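Local coordinates for secreted protein ASP-2 (Necator americanus, PDB 1U53), which is a secreted CAP-superfamily (pathogenesis-related-1) protein of the human hookworm and a vaccine antigen, its molecular role being unsettled, at residues F5-N10 and Y55-E60; A36-G41 and V117-K122; K61-N66 and Y158-Y163; G84-M89 and K106-E111; Q137-E142 and K172-K177. All blocks are in the same frame, centred on the assembly; numbering follows the deposited sequence.

Contact 1: F5-N10 and Y55-E60; sequences FGCPDN and YDCEVE. Unlike the reference sequence in segment 5-10: Phe5 (reference Ala).
A disulfide between Cys7 and Cys57 pins the N-terminal loop to the first turn of helix 57-67 at the edge of the CAP fold. The two sulfurs are 2.0 Å apart with a chi3 of -82°, and around them the contact is close: Cys7 SG also lies at the rim of the Tyr55 ring, 4.0 Å from CE2, a sulfur-aromatic contact made edge-on. Further along the loop, Asn10 and Glu60 meet tip to tip, and Asn10 ND2 donates to Glu60 OE1 over 2.8 Å in a nearly straight bond. Arg17 of helix 14-32 forms a salt bridge with Glu60 OE2, so both oxygens of this buried carboxylate are engaged. The other end is loose and faces solvent, where the ring of Phe5, which departs from the reference sequence (Ala), meets Cys57 SG at its edge, 4.4 Å from CD2. Glu60 is also gripped from its own segment: Tyr55 OH donates over 2.5 Å to the anti lone pair of Glu60 OE2.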
# COMPACT_ATOMS: atom_id res chain seq x y z
N PHE A 5 -10.86 3.54 -18.45
CA PHE A 5 -10.18 4.83 -18.54
C PHE A 5 -8.70 4.65 -18.24
O PHE A 5 -8.31 4.43 -17.09
CB PHE A 5 -10.80 5.79 -17.51
CG PHE A 5 -10.37 7.25 -17.66
CD1 PHE A 5 -11.06 8.11 -18.53
CD2 PHE A 5 -9.34 7.75 -16.90
CE1 PHE A 5 -10.69 9.42 -18.67
CE2 PHE A 5 -8.95 9.10 -17.02
CZ PHE A 5 -9.63 9.93 -17.91
N GLY A 6 -7.88 4.74 -19.27
CA GLY A 6 -6.45 4.49 -19.13
C GLY A 6 -5.75 5.75 -18.62
O GLY A 6 -6.22 6.88 -18.82
N CYS A 7 -4.63 5.56 -17.93
CA CYS A 7 -3.83 6.69 -17.48
C CYS A 7 -2.95 7.18 -18.66
O CYS A 7 -2.80 6.46 -19.68
CB CYS A 7 -2.98 6.27 -16.25
SG CYS A 7 -3.97 5.61 -14.88
N PRO A 8 -2.40 8.38 -18.55
CA PRO A 8 -1.61 9.02 -19.61
C PRO A 8 -0.36 8.22 -19.91
O PRO A 8 0.11 7.39 -19.09
CB PRO A 8 -1.18 10.37 -18.99
CG PRO A 8 -2.04 10.56 -17.80
CD PRO A 8 -2.51 9.24 -17.35
N ASP A 9 0.19 8.49 -21.10
CA ASP A 9 1.43 7.89 -21.59
C ASP A 9 2.51 8.75 -20.99
O ASP A 9 3.11 9.61 -21.65
CB ASP A 9 1.40 7.96 -23.12
CG ASP A 9 2.54 7.24 -23.77
OD1 ASP A 9 3.24 6.44 -23.11
OD2 ASP A 9 2.69 7.47 -24.99
N ASN A 10 2.73 8.56 -19.69
CA ASN A 10 3.55 9.50 -18.90
C ASN A 10 4.86 8.91 -18.34
O ASN A 10 5.50 9.53 -17.47
CB ASN A 10 2.70 10.05 -17.72
CG ASN A 10 2.30 8.95 -16.74
OD1 ASN A 10 2.80 7.83 -16.87
ND2 ASN A 10 1.42 9.26 -15.76
N TYR A 55 -7.15 1.20 -9.09
CA TYR A 55 -6.09 2.10 -9.56
C TYR A 55 -6.70 3.44 -9.90
O TYR A 55 -7.84 3.52 -10.41
CB TYR A 55 -5.32 1.53 -10.76
CG TYR A 55 -3.92 2.12 -10.85
CD1 TYR A 55 -2.88 1.64 -10.03
CD2 TYR A 55 -3.65 3.23 -11.67
CE1 TYR A 55 -1.59 2.23 -10.07
CE2 TYR A 55 -2.37 3.82 -11.72
CZ TYR A 55 -1.36 3.33 -10.91
OH TYR A 55 -0.11 3.92 -10.92
N ASP A 56 -5.99 4.52 -9.59
CA ASP A 56 -6.61 5.87 -9.81
C ASP A 56 -5.54 6.75 -10.46
O ASP A 56 -4.48 7.02 -9.86
CB ASP A 56 -7.01 6.44 -8.45
CG ASP A 56 -7.62 7.83 -8.54
OD1 ASP A 56 -7.18 8.63 -9.37
OD2 ASP A 56 -8.55 8.14 -7.77
N CYS A 57 -5.79 7.21 -11.70
CA CYS A 57 -4.74 7.91 -12.45
C CYS A 57 -4.41 9.27 -11.84
O CYS A 57 -3.30 9.79 -12.06
CB CYS A 57 -5.19 8.16 -13.91
SG CYS A 57 -5.66 6.70 -14.80
N GLU A 58 -5.39 9.88 -11.16
CA GLU A 58 -5.13 11.14 -10.46
C GLU A 58 -4.20 11.02 -9.27
O GLU A 58 -3.36 11.89 -9.01
CB GLU A 58 -6.44 11.87 -10.09
CG GLU A 58 -7.18 12.38 -11.33
CD GLU A 58 -6.35 13.42 -12.05
OE1 GLU A 58 -5.83 13.14 -13.16
OE2 GLU A 58 -6.15 14.49 -11.43
N VAL A 59 -4.34 9.93 -8.55
CA VAL A 59 -3.43 9.59 -7.45
C VAL A 59 -2.06 9.29 -8.02
O VAL A 59 -1.04 9.71 -7.46
CB VAL A 59 -3.98 8.41 -6.67
CG1 VAL A 59 -3.01 8.05 -5.52
CG2 VAL A 59 -5.36 8.83 -6.06
N GLU A 60 -2.00 8.58 -9.15
CA GLU A 60 -0.68 8.39 -9.83
C GLU A 60 0.00 9.73 -10.17
O GLU A 60 1.22 9.89 -10.04
CB GLU A 60 -0.85 7.59 -11.13
CG GLU A 60 0.42 7.48 -11.93
CD GLU A 60 0.20 6.62 -13.16
OE1 GLU A 60 0.20 7.20 -14.25
OE2 GLU A 60 0.02 5.38 -13.00

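Contact 2: A36-G41 and V117-K122; sequences AKDGAG and VGQNLK
Asp38 reaches across to the backbone of Val117 and Gly118, and its carboxylate accepts both direct hydrogen bonds across the contact. CG stands anti to the backbone N (chi1 -175°), which carries it from CB toward the 117-122 loop, and it comes to lie 3.6 Å from Gly118 N. At the tip the two oxygens divide the work. OD1 accepts from Val117 N at 2.9 Å, on its syn side and 20° out of the carboxylate plane; it also accepts from Ala40 N, which approaches from above that plane and closes an Asx turn. OD2 takes the N-H of Gly118 on its syn lone pair, again at 2.9 Å, and receives a further bond from a water that donates to Gly118 O as well. Two consecutive amides thus grip one carboxylate and fix its rotation, and their N-H groups would help to stabilise its probable negative charge. Beside the carboxylate, Ala40 CB rests 3.6 Å from Gly118 N. A second water donates to Gly41 O and accepts from Gln119 NE2, its oxygen 2.7 Å from that NE2. Leu112 of helix 111-115 backs both Asp38 and Val117. The motif is an Asx turn, overlapping a type I beta turn from Asp38 to Gly41, whose carboxylate also binds the successive amides of a second surface loop of the CAP domain.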
# COMPACT_ATOMS: atom_id res chain seq x y z
N ALA A 36 -1.20 -14.21 6.72
CA ALA A 36 0.06 -13.44 6.75
C ALA A 36 0.82 -13.55 8.04
O ALA A 36 0.31 -13.14 9.10
CB ALA A 36 -0.23 -11.93 6.45
N LYS A 37 2.06 -14.05 7.98
CA LYS A 37 2.88 -14.19 9.19
C LYS A 37 3.18 -12.85 9.82
O LYS A 37 3.52 -11.88 9.12
CB LYS A 37 4.19 -14.92 8.87
CG LYS A 37 4.94 -15.32 10.13
CD LYS A 37 4.09 -16.31 10.95
CE LYS A 37 4.77 -16.77 12.25
NZ LYS A 37 4.91 -15.73 13.30
N ASP A 38 3.08 -12.77 11.15
CA ASP A 38 3.35 -11.54 11.86
C ASP A 38 4.59 -11.80 12.74
O ASP A 38 4.67 -12.83 13.44
CB ASP A 38 2.11 -11.26 12.73
CG ASP A 38 2.16 -9.94 13.47
OD1 ASP A 38 3.26 -9.43 13.74
OD2 ASP A 38 1.07 -9.44 13.81
N GLY A 39 5.60 -10.92 12.65
CA GLY A 39 6.82 -11.08 13.47
C GLY A 39 6.56 -11.01 14.97
O GLY A 39 7.42 -11.46 15.75
N ALA A 40 5.39 -10.48 15.37
CA ALA A 40 4.99 -10.45 16.80
C ALA A 40 4.57 -11.83 17.29
O ALA A 40 4.42 -12.03 18.52
CB ALA A 40 3.87 -9.45 17.05
N GLY A 41 4.33 -12.75 16.36
CA GLY A 41 3.85 -14.10 16.68
C GLY A 41 2.56 -14.46 15.95
O GLY A 41 1.69 -13.60 15.74
N VAL A 117 3.54 -6.61 14.26
CA VAL A 117 2.51 -5.65 14.58
C VAL A 117 1.75 -6.13 15.82
O VAL A 117 1.65 -5.41 16.83
CB VAL A 117 1.54 -5.53 13.40
CG1 VAL A 117 0.28 -4.79 13.80
CG2 VAL A 117 2.27 -4.81 12.24
N GLY A 118 1.24 -7.36 15.76
CA GLY A 118 0.47 -7.91 16.90
C GLY A 118 -1.01 -7.89 16.70
O GLY A 118 -1.52 -7.49 15.63
N GLN A 119 -1.75 -8.32 17.73
CA GLN A 119 -3.21 -8.49 17.57
C GLN A 119 -3.99 -7.21 17.84
O GLN A 119 -5.16 -7.10 17.46
CB GLN A 119 -3.73 -9.58 18.51
CG GLN A 119 -3.14 -10.93 18.27
CD GLN A 119 -3.26 -11.36 16.84
OE1 GLN A 119 -4.36 -11.72 16.38
NE2 GLN A 119 -2.14 -11.31 16.10
N ASN A 120 -3.35 -6.21 18.47
CA ASN A 120 -4.01 -4.93 18.66
C ASN A 120 -3.68 -4.00 17.51
O ASN A 120 -2.53 -3.54 17.38
CB ASN A 120 -3.54 -4.23 19.95
CG ASN A 120 -4.32 -2.94 20.24
OD1 ASN A 120 -5.06 -2.43 19.40
ND2 ASN A 120 -4.20 -2.45 21.49
N LEU A 121 -4.70 -3.69 16.71
CA LEU A 121 -4.46 -2.97 15.45
C LEU A 121 -4.62 -1.48 15.57
O LEU A 121 -4.60 -0.76 14.55
CB LEU A 121 -5.35 -3.53 14.35
CG LEU A 121 -5.18 -5.02 14.12
CD1 LEU A 121 -6.10 -5.40 12.96
CD2 LEU A 121 -3.71 -5.36 13.80
N LYS A 122 -4.76 -0.99 16.80
CA LYS A 122 -4.78 0.46 17.05
C LYS A 122 -3.44 1.10 16.71
O LYS A 122 -2.39 0.71 17.23
CB LYS A 122 -5.08 0.73 18.53
CG LYS A 122 -5.37 2.18 18.87
CD LYS A 122 -5.62 2.31 20.37
CE LYS A 122 -6.02 3.72 20.74
NZ LYS A 122 -4.80 4.56 20.79
O HOH W 1 -1.11 -7.96 12.98
O HOH W 2 0.49 -11.35 16.86

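Contact 3: K61-N66 and Y158-Y163; sequences KTAMNN and YVVCQY
Two side-chain hydrogen bonds tie helix 57-67 to strand 157-164, one near each end of the contact. Thr62 OG1 donates to Gln162 OE1 at 2.8 Å, nearly in line with the C=O bond, the two side chains crossing at about a right angle. Tyr158 OH donates to Asn66 OD1 at 2.7 Å, tilted 34° from the amide's carbonyl plane. A water bridges Thr62 O and Gln162 NE2, while Glu85 OE2 on the neighbouring strand accepts from both Gln162 NE2 and Asn66 ND2, so these buried amides have their second ends satisfied as well. Between the polar pairs lies close packing: Ala63 CB is 3.9 Å from Val160 CG1 and also rests against Val160 O, and the other valine branch, CG2, lies 3.8 Å from Asn66 CG and over one face of the Tyr158 ring, toward its rim. The axes of segments 61-66 and 158-163 approach to 7.4 Å, their directions 145° apart, roughly antiparallel. This is helix-on-sheet packing within the alpha-beta-alpha sandwich of the CAP fold.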
# COMPACT_ATOMS: atom_id res chain seq x y z
N LYS A 61 -0.83 10.72 -10.56
CA LYS A 61 -0.30 12.02 -10.96
C LYS A 61 0.39 12.67 -9.81
O LYS A 61 1.49 13.16 -9.96
CB LYS A 61 -1.46 12.93 -11.36
CG LYS A 61 -1.04 14.35 -11.65
CD LYS A 61 -2.27 15.21 -11.84
CE LYS A 61 -1.88 16.66 -12.13
NZ LYS A 61 -0.94 16.82 -13.33
N THR A 62 -0.24 12.66 -8.65
CA THR A 62 0.45 13.27 -7.48
C THR A 62 1.65 12.44 -6.98
O THR A 62 2.65 12.98 -6.54
CB THR A 62 -0.54 13.63 -6.33
OG1 THR A 62 -1.49 12.58 -6.12
CG2 THR A 62 -1.28 14.95 -6.70
N ALA A 63 1.56 11.11 -7.07
CA ALA A 63 2.74 10.29 -6.76
C ALA A 63 3.90 10.63 -7.69
O ALA A 63 5.07 10.79 -7.26
CB ALA A 63 2.38 8.80 -6.85
N MET A 64 3.58 10.77 -8.97
CA MET A 64 4.51 11.26 -9.99
C MET A 64 5.16 12.59 -9.65
O MET A 64 6.37 12.77 -9.85
CB MET A 64 3.81 11.36 -11.37
CG MET A 64 4.77 11.78 -12.47
SD MET A 64 3.83 11.88 -14.03
CE MET A 64 2.79 13.31 -13.72
N ASN A 65 4.35 13.55 -9.18
CA ASN A 65 4.88 14.85 -8.83
C ASN A 65 6.00 14.71 -7.78
O ASN A 65 6.93 15.50 -7.78
CB ASN A 65 3.78 15.75 -8.27
CG ASN A 65 2.78 16.18 -9.33
OD1 ASN A 65 3.03 16.01 -10.52
ND2 ASN A 65 1.62 16.69 -8.90
N ASN A 66 5.88 13.74 -6.88
CA ASN A 66 6.94 13.48 -5.91
C ASN A 66 8.10 12.78 -6.60
O ASN A 66 9.23 13.29 -6.62
CB ASN A 66 6.39 12.60 -4.76
CG ASN A 66 7.43 12.30 -3.67
OD1 ASN A 66 8.63 12.38 -3.90
ND2 ASN A 66 6.96 11.93 -2.46
N TYR A 158 13.38 5.47 -8.07
CA TYR A 158 12.61 6.05 -6.97
C TYR A 158 11.12 5.75 -7.18
O TYR A 158 10.57 6.04 -8.24
CB TYR A 158 12.89 7.56 -6.90
CG TYR A 158 12.17 8.32 -5.82
CD1 TYR A 158 11.99 7.76 -4.54
CD2 TYR A 158 11.75 9.62 -6.03
CE1 TYR A 158 11.34 8.47 -3.52
CE2 TYR A 158 11.06 10.33 -5.02
CZ TYR A 158 10.87 9.76 -3.78
OH TYR A 158 10.23 10.48 -2.79
N VAL A 159 10.49 5.13 -6.17
CA VAL A 159 9.11 4.65 -6.29
C VAL A 159 8.29 5.36 -5.26
O VAL A 159 8.64 5.38 -4.07
CB VAL A 159 9.03 3.15 -5.96
CG1 VAL A 159 7.60 2.63 -5.95
CG2 VAL A 159 9.92 2.34 -6.95
N VAL A 160 7.17 5.89 -5.69
CA VAL A 160 6.23 6.50 -4.78
C VAL A 160 4.86 5.94 -5.07
O VAL A 160 4.41 5.97 -6.20
CB VAL A 160 6.21 8.04 -5.04
CG1 VAL A 160 5.19 8.76 -4.13
CG2 VAL A 160 7.57 8.63 -4.79
N CYS A 161 4.16 5.45 -4.03
CA CYS A 161 2.72 5.15 -4.16
C CYS A 161 1.91 6.09 -3.26
O CYS A 161 2.36 6.42 -2.16
CB CYS A 161 2.41 3.74 -3.69
SG CYS A 161 2.88 2.48 -4.91
N GLN A 162 0.77 6.56 -3.74
CA GLN A 162 -0.12 7.31 -2.84
C GLN A 162 -1.45 6.57 -2.72
O GLN A 162 -1.77 5.73 -3.54
CB GLN A 162 -0.28 8.79 -3.28
CG GLN A 162 1.01 9.55 -2.98
CD GLN A 162 1.09 10.95 -3.58
OE1 GLN A 162 0.15 11.41 -4.20
NE2 GLN A 162 2.23 11.65 -3.35
N TYR A 163 -2.22 6.93 -1.68
CA TYR A 163 -3.28 6.07 -1.14
C TYR A 163 -4.47 6.95 -0.73
O TYR A 163 -4.30 7.88 0.11
CB TYR A 163 -2.73 5.42 0.14
CG TYR A 163 -1.65 4.41 -0.16
CD1 TYR A 163 -1.97 3.07 -0.37
CD2 TYR A 163 -0.31 4.78 -0.18
CE1 TYR A 163 -0.94 2.14 -0.66
CE2 TYR A 163 0.73 3.84 -0.46
CZ TYR A 163 0.41 2.54 -0.65
OH TYR A 163 1.43 1.67 -0.96
O HOH W 3 2.93 14.52 -4.24

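Contact 4: G84-M89 and K106-E111; sequences GENIFM and KAWFGE
In the alpha-beta-alpha sandwich, strand 84-90 meets helix 97-109 chiefly through the indole of Trp108, which meets Asn86, Ile87 and Phe88. Asn86 CB stands over the centre of the six-membered ring, 3.5 Å from its centroid, a CH-pi contact. At the rim, Trp108 NE1 donates to Ile87 O over 2.9 Å; the oxygen lies close to the ring plane, although the N-H comes to it from above the carbonyl plane. This helix covers the sheet on the side turned away from helix 57-67, and Trp108 also touches Cys161 and Tyr163 on the adjacent strand. The Asn86 amide, its plane 42° from the indole, has its polar partners elsewhere: ND2 bonds to Tyr163 OH and to His134 O, and the His134 ring stacks on Trp108. Phe88 CB packs 3.7 Å from Trp108 CZ2. CG of Phe88 is anti to the backbone N (chi1 168°), and the ring's CE1 atom lies 3.8 Å from Ala107 CB.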
# COMPACT_ATOMS: atom_id res chain seq x y z
N GLY A 84 -2.44 9.24 1.51
CA GLY A 84 -1.28 8.70 2.24
C GLY A 84 -0.17 8.43 1.22
O GLY A 84 -0.34 8.65 0.00
N GLU A 85 0.98 7.97 1.71
CA GLU A 85 2.11 7.84 0.80
C GLU A 85 3.14 6.86 1.36
O GLU A 85 3.49 6.92 2.58
CB GLU A 85 2.79 9.19 0.66
CG GLU A 85 3.99 9.20 -0.35
CD GLU A 85 4.55 10.61 -0.44
OE1 GLU A 85 5.20 11.06 0.55
OE2 GLU A 85 4.25 11.31 -1.44
N ASN A 86 3.65 5.99 0.47
CA ASN A 86 4.81 5.11 0.81
C ASN A 86 5.88 5.39 -0.21
O ASN A 86 5.59 5.57 -1.38
CB ASN A 86 4.43 3.64 0.63
CG ASN A 86 3.68 3.09 1.84
OD1 ASN A 86 3.88 3.61 2.95
ND2 ASN A 86 2.94 2.00 1.66
N ILE A 87 7.14 5.46 0.25
CA ILE A 87 8.22 5.71 -0.72
C ILE A 87 9.28 4.60 -0.63
O ILE A 87 9.40 3.91 0.41
CB ILE A 87 8.88 7.10 -0.53
CG1 ILE A 87 9.54 7.20 0.85
CG2 ILE A 87 7.85 8.20 -0.79
CD1 ILE A 87 10.26 8.57 1.05
N PHE A 88 10.00 4.37 -1.73
CA PHE A 88 11.00 3.28 -1.77
C PHE A 88 12.08 3.68 -2.75
O PHE A 88 11.80 4.38 -3.74
CB PHE A 88 10.35 1.96 -2.25
CG PHE A 88 11.34 0.85 -2.62
CD1 PHE A 88 11.83 -0.01 -1.66
CD2 PHE A 88 11.73 0.68 -3.94
CE1 PHE A 88 12.73 -1.06 -2.02
CE2 PHE A 88 12.66 -0.34 -4.31
CZ PHE A 88 13.14 -1.21 -3.32
N MET A 89 13.31 3.25 -2.50
CA MET A 89 14.33 3.48 -3.53
C MET A 89 15.27 2.29 -3.61
O MET A 89 15.51 1.58 -2.61
CB MET A 89 15.14 4.75 -3.27
CG MET A 89 15.90 4.70 -1.94
SD MET A 89 16.91 6.18 -1.76
CE MET A 89 18.28 5.74 -2.77
N LYS A 106 7.04 -5.49 -1.83
CA LYS A 106 7.60 -6.48 -0.88
C LYS A 106 8.27 -5.80 0.32
O LYS A 106 8.14 -6.29 1.44
CB LYS A 106 8.63 -7.39 -1.56
CG LYS A 106 8.02 -8.36 -2.57
CD LYS A 106 9.20 -9.05 -3.25
CE LYS A 106 8.86 -10.35 -3.89
NZ LYS A 106 10.11 -10.91 -4.57
N ALA A 107 9.04 -4.72 0.10
CA ALA A 107 9.77 -4.05 1.19
C ALA A 107 8.81 -3.44 2.19
O ALA A 107 9.03 -3.45 3.41
CB ALA A 107 10.68 -2.95 0.63
N TRP A 108 7.74 -2.86 1.66
CA TRP A 108 6.73 -2.23 2.52
C TRP A 108 6.00 -3.28 3.32
O TRP A 108 5.83 -3.17 4.54
CB TRP A 108 5.73 -1.41 1.70
CG TRP A 108 6.38 -0.22 0.98
CD1 TRP A 108 7.48 0.50 1.38
CD2 TRP A 108 5.93 0.37 -0.23
NE1 TRP A 108 7.77 1.48 0.45
CE2 TRP A 108 6.83 1.41 -0.56
CE3 TRP A 108 4.85 0.09 -1.12
CZ2 TRP A 108 6.67 2.21 -1.68
CZ3 TRP A 108 4.70 0.89 -2.25
CH2 TRP A 108 5.64 1.92 -2.53
N PHE A 109 5.50 -4.29 2.61
CA PHE A 109 4.70 -5.32 3.27
C PHE A 109 5.55 -6.11 4.24
O PHE A 109 5.03 -6.59 5.25
CB PHE A 109 4.10 -6.23 2.22
CG PHE A 109 3.13 -7.21 2.82
CD1 PHE A 109 1.80 -6.83 3.05
CD2 PHE A 109 3.54 -8.49 3.15
CE1 PHE A 109 0.90 -7.73 3.60
CE2 PHE A 109 2.65 -9.39 3.73
CZ PHE A 109 1.34 -9.02 3.95
N GLY A 110 6.85 -6.20 3.97
CA GLY A 110 7.74 -7.03 4.80
C GLY A 110 7.91 -6.57 6.23
O GLY A 110 8.35 -7.35 7.06
N GLU A 111 7.50 -5.33 6.52
CA GLU A 111 7.48 -4.77 7.89
C GLU A 111 6.68 -5.66 8.85
O GLU A 111 7.04 -5.78 10.03
CB GLU A 111 6.95 -3.33 7.85
CG GLU A 111 7.96 -2.44 7.13
CD GLU A 111 7.55 -1.00 7.00
OE1 GLU A 111 6.35 -0.70 7.22
OE2 GLU A 111 8.47 -0.17 6.67

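Contact 5: Q137-E142 and K172-K177; sequences QMVWQE and KDIYEK
Gln141 provides the hydrogen bonds that join segment 137-142 to 172-177. Its backbone N donates to Ile174 O at 2.9 Å, close to straight at 169°, and its side chain answers in the other direction: OE1 accepts from Glu176 N at 2.9 Å. The side chain is extended beyond CG, and NE2 donates to Glu142 OE2 at 2.8 Å, the oxygen lying in the plane of the amide, so that both ends of the amide are held. Waters extend this network. One donates to both Gln141 OE1 and Glu176 O, a second links Gln141 NE2 to Glu176 OE1, and a third joins Glu142 N to Ile174 O. Aromatic contacts come from Trp140, whose six-membered ring has Ile174 CA over one face, 4.0 Å from the centroid, with Asp173 O over the same face, also offset from the centre. Apolar packing completes the contact: Val139 CG2 touches Ile174 CG2 at 3.8 Å, and Gln141 CB lies 3.6 Å from Tyr175 CB. The Tyr175 hydroxyl bonds to Pro45 O, and Glu176 OE2 forms a salt bridge with Lys183. The loop after strand 157-164 is thereby fastened to the chain leaving helix 133-138, with Val31 of helix 14-32 against both Val139 and Tyr175, and Phe109 of helix 97-109 against Val139.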
# COMPACT_ATOMS: atom_id res chain seq x y z
N GLN A 137 -0.18 1.19 5.92
CA GLN A 137 -0.85 1.89 4.84
C GLN A 137 -1.29 0.91 3.71
O GLN A 137 -2.37 1.05 3.16
CB GLN A 137 -0.01 3.07 4.31
CG GLN A 137 -0.63 3.78 3.12
CD GLN A 137 -2.01 4.45 3.42
OE1 GLN A 137 -3.09 3.82 3.23
NE2 GLN A 137 -1.97 5.72 3.79
N MET A 138 -0.47 -0.10 3.40
CA MET A 138 -0.85 -0.99 2.33
C MET A 138 -2.15 -1.72 2.69
O MET A 138 -2.94 -2.01 1.80
CB MET A 138 0.22 -2.06 2.09
CG MET A 138 1.40 -1.52 1.32
SD MET A 138 2.61 -2.84 0.96
CE MET A 138 1.73 -3.65 -0.40
N VAL A 139 -2.33 -2.09 3.97
CA VAL A 139 -3.52 -2.86 4.36
C VAL A 139 -4.56 -2.06 5.14
O VAL A 139 -5.38 -2.65 5.85
CB VAL A 139 -3.14 -4.16 5.14
CG1 VAL A 139 -2.16 -5.07 4.28
CG2 VAL A 139 -2.50 -3.82 6.52
N TRP A 140 -4.53 -0.73 5.02
CA TRP A 140 -5.51 0.12 5.68
C TRP A 140 -6.90 -0.13 5.07
O TRP A 140 -7.10 0.02 3.87
CB TRP A 140 -5.10 1.58 5.51
CG TRP A 140 -5.80 2.50 6.48
CD1 TRP A 140 -6.90 3.26 6.27
CD2 TRP A 140 -5.37 2.76 7.82
NE1 TRP A 140 -7.19 4.01 7.42
CE2 TRP A 140 -6.28 3.68 8.39
CE3 TRP A 140 -4.32 2.27 8.61
CZ2 TRP A 140 -6.15 4.13 9.71
CZ3 TRP A 140 -4.19 2.71 9.91
CH2 TRP A 140 -5.11 3.63 10.46
N GLN A 141 -7.86 -0.54 5.91
CA GLN A 141 -9.13 -1.06 5.44
C GLN A 141 -9.80 -0.07 4.51
O GLN A 141 -10.33 -0.46 3.46
CB GLN A 141 -10.00 -1.36 6.64
CG GLN A 141 -11.47 -1.56 6.29
CD GLN A 141 -12.24 -1.77 7.53
OE1 GLN A 141 -11.99 -2.70 8.25
NE2 GLN A 141 -13.20 -0.89 7.81
N GLU A 142 -9.83 1.20 4.94
CA GLU A 142 -10.63 2.19 4.25
C GLU A 142 -9.95 2.82 3.05
O GLU A 142 -10.59 3.56 2.27
CB GLU A 142 -11.14 3.23 5.25
CG GLU A 142 -12.10 2.58 6.26
CD GLU A 142 -13.37 2.14 5.62
OE1 GLU A 142 -13.79 2.79 4.63
OE2 GLU A 142 -13.99 1.14 6.08
N LYS A 172 -6.37 5.22 15.38
CA LYS A 172 -7.45 4.44 14.76
C LYS A 172 -6.93 3.06 14.40
O LYS A 172 -5.74 2.88 14.28
CB LYS A 172 -7.94 5.06 13.44
CG LYS A 172 -8.35 6.51 13.50
CD LYS A 172 -9.59 6.68 14.35
CE LYS A 172 -9.98 8.15 14.40
NZ LYS A 172 -10.65 8.59 13.12
N ASP A 173 -7.85 2.14 14.19
CA ASP A 173 -7.50 0.75 13.86
C ASP A 173 -7.16 0.63 12.38
O ASP A 173 -7.85 1.16 11.52
CB ASP A 173 -8.68 -0.18 14.13
CG ASP A 173 -8.88 -0.46 15.61
OD1 ASP A 173 -8.05 -0.05 16.44
OD2 ASP A 173 -9.84 -1.17 15.91
N ILE A 174 -6.14 -0.18 12.10
CA ILE A 174 -5.73 -0.41 10.70
C ILE A 174 -6.86 -1.05 9.91
O ILE A 174 -7.17 -0.67 8.77
CB ILE A 174 -4.50 -1.34 10.66
CG1 ILE A 174 -3.29 -0.74 11.45
CG2 ILE A 174 -4.12 -1.65 9.18
CD1 ILE A 174 -2.34 -1.88 11.98
N TYR A 175 -7.46 -2.08 10.49
CA TYR A 175 -8.70 -2.63 9.94
C TYR A 175 -9.51 -3.24 11.08
O TYR A 175 -8.97 -3.47 12.17
CB TYR A 175 -8.40 -3.68 8.84
CG TYR A 175 -7.46 -4.83 9.22
CD1 TYR A 175 -7.95 -6.00 9.81
CD2 TYR A 175 -6.06 -4.74 8.98
CE1 TYR A 175 -7.10 -7.08 10.15
CE2 TYR A 175 -5.21 -5.82 9.31
CZ TYR A 175 -5.73 -6.96 9.90
OH TYR A 175 -4.89 -7.98 10.23
N GLU A 176 -10.79 -3.48 10.81
CA GLU A 176 -11.71 -4.18 11.71
C GLU A 176 -11.45 -5.67 11.70
O GLU A 176 -11.46 -6.27 10.65
CB GLU A 176 -13.15 -3.91 11.27
CG GLU A 176 -14.18 -4.66 12.10
CD GLU A 176 -15.62 -4.27 11.83
OE1 GLU A 176 -15.90 -3.23 11.17
OE2 GLU A 176 -16.52 -5.02 12.28
N LYS A 177 -11.29 -6.29 12.88
CA LYS A 177 -11.04 -7.74 12.96
C LYS A 177 -12.34 -8.54 12.89
O LYS A 177 -13.36 -8.15 13.46
CB LYS A 177 -10.34 -8.10 14.27
CG LYS A 177 -8.92 -7.48 14.36
CD LYS A 177 -8.14 -7.96 15.59
CE LYS A 177 -8.58 -7.34 16.89
NZ LYS A 177 -7.76 -8.09 17.99
O HOH W 4 -11.59 -5.42 8.00
O HOH W 5 -14.90 -0.92 10.23
O HOH W 6 -9.17 1.65 8.01

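From the N terminus, contact 1 closes first, tying the loop before helix 14-32 to helix 57-67. Contact 2 opens inside that loop, at 36-41, and closes only at 117-122, so the two cross; they lie on opposite sides of the molecule. Contact 3 follows contact 1 on the same helix and runs to strand 157-164, crossing both contact 2 and contact 5. Contact 4, between strand 84-90 and helix 97-109, is nested inside the loops of contacts 2 and 3 and shares the sheet with contact 3. Contact 5 comes after contact 2 and touches it through Leu121 O and Ile174 N, joining the loop after strand 157-164 to the end of helix 133-138.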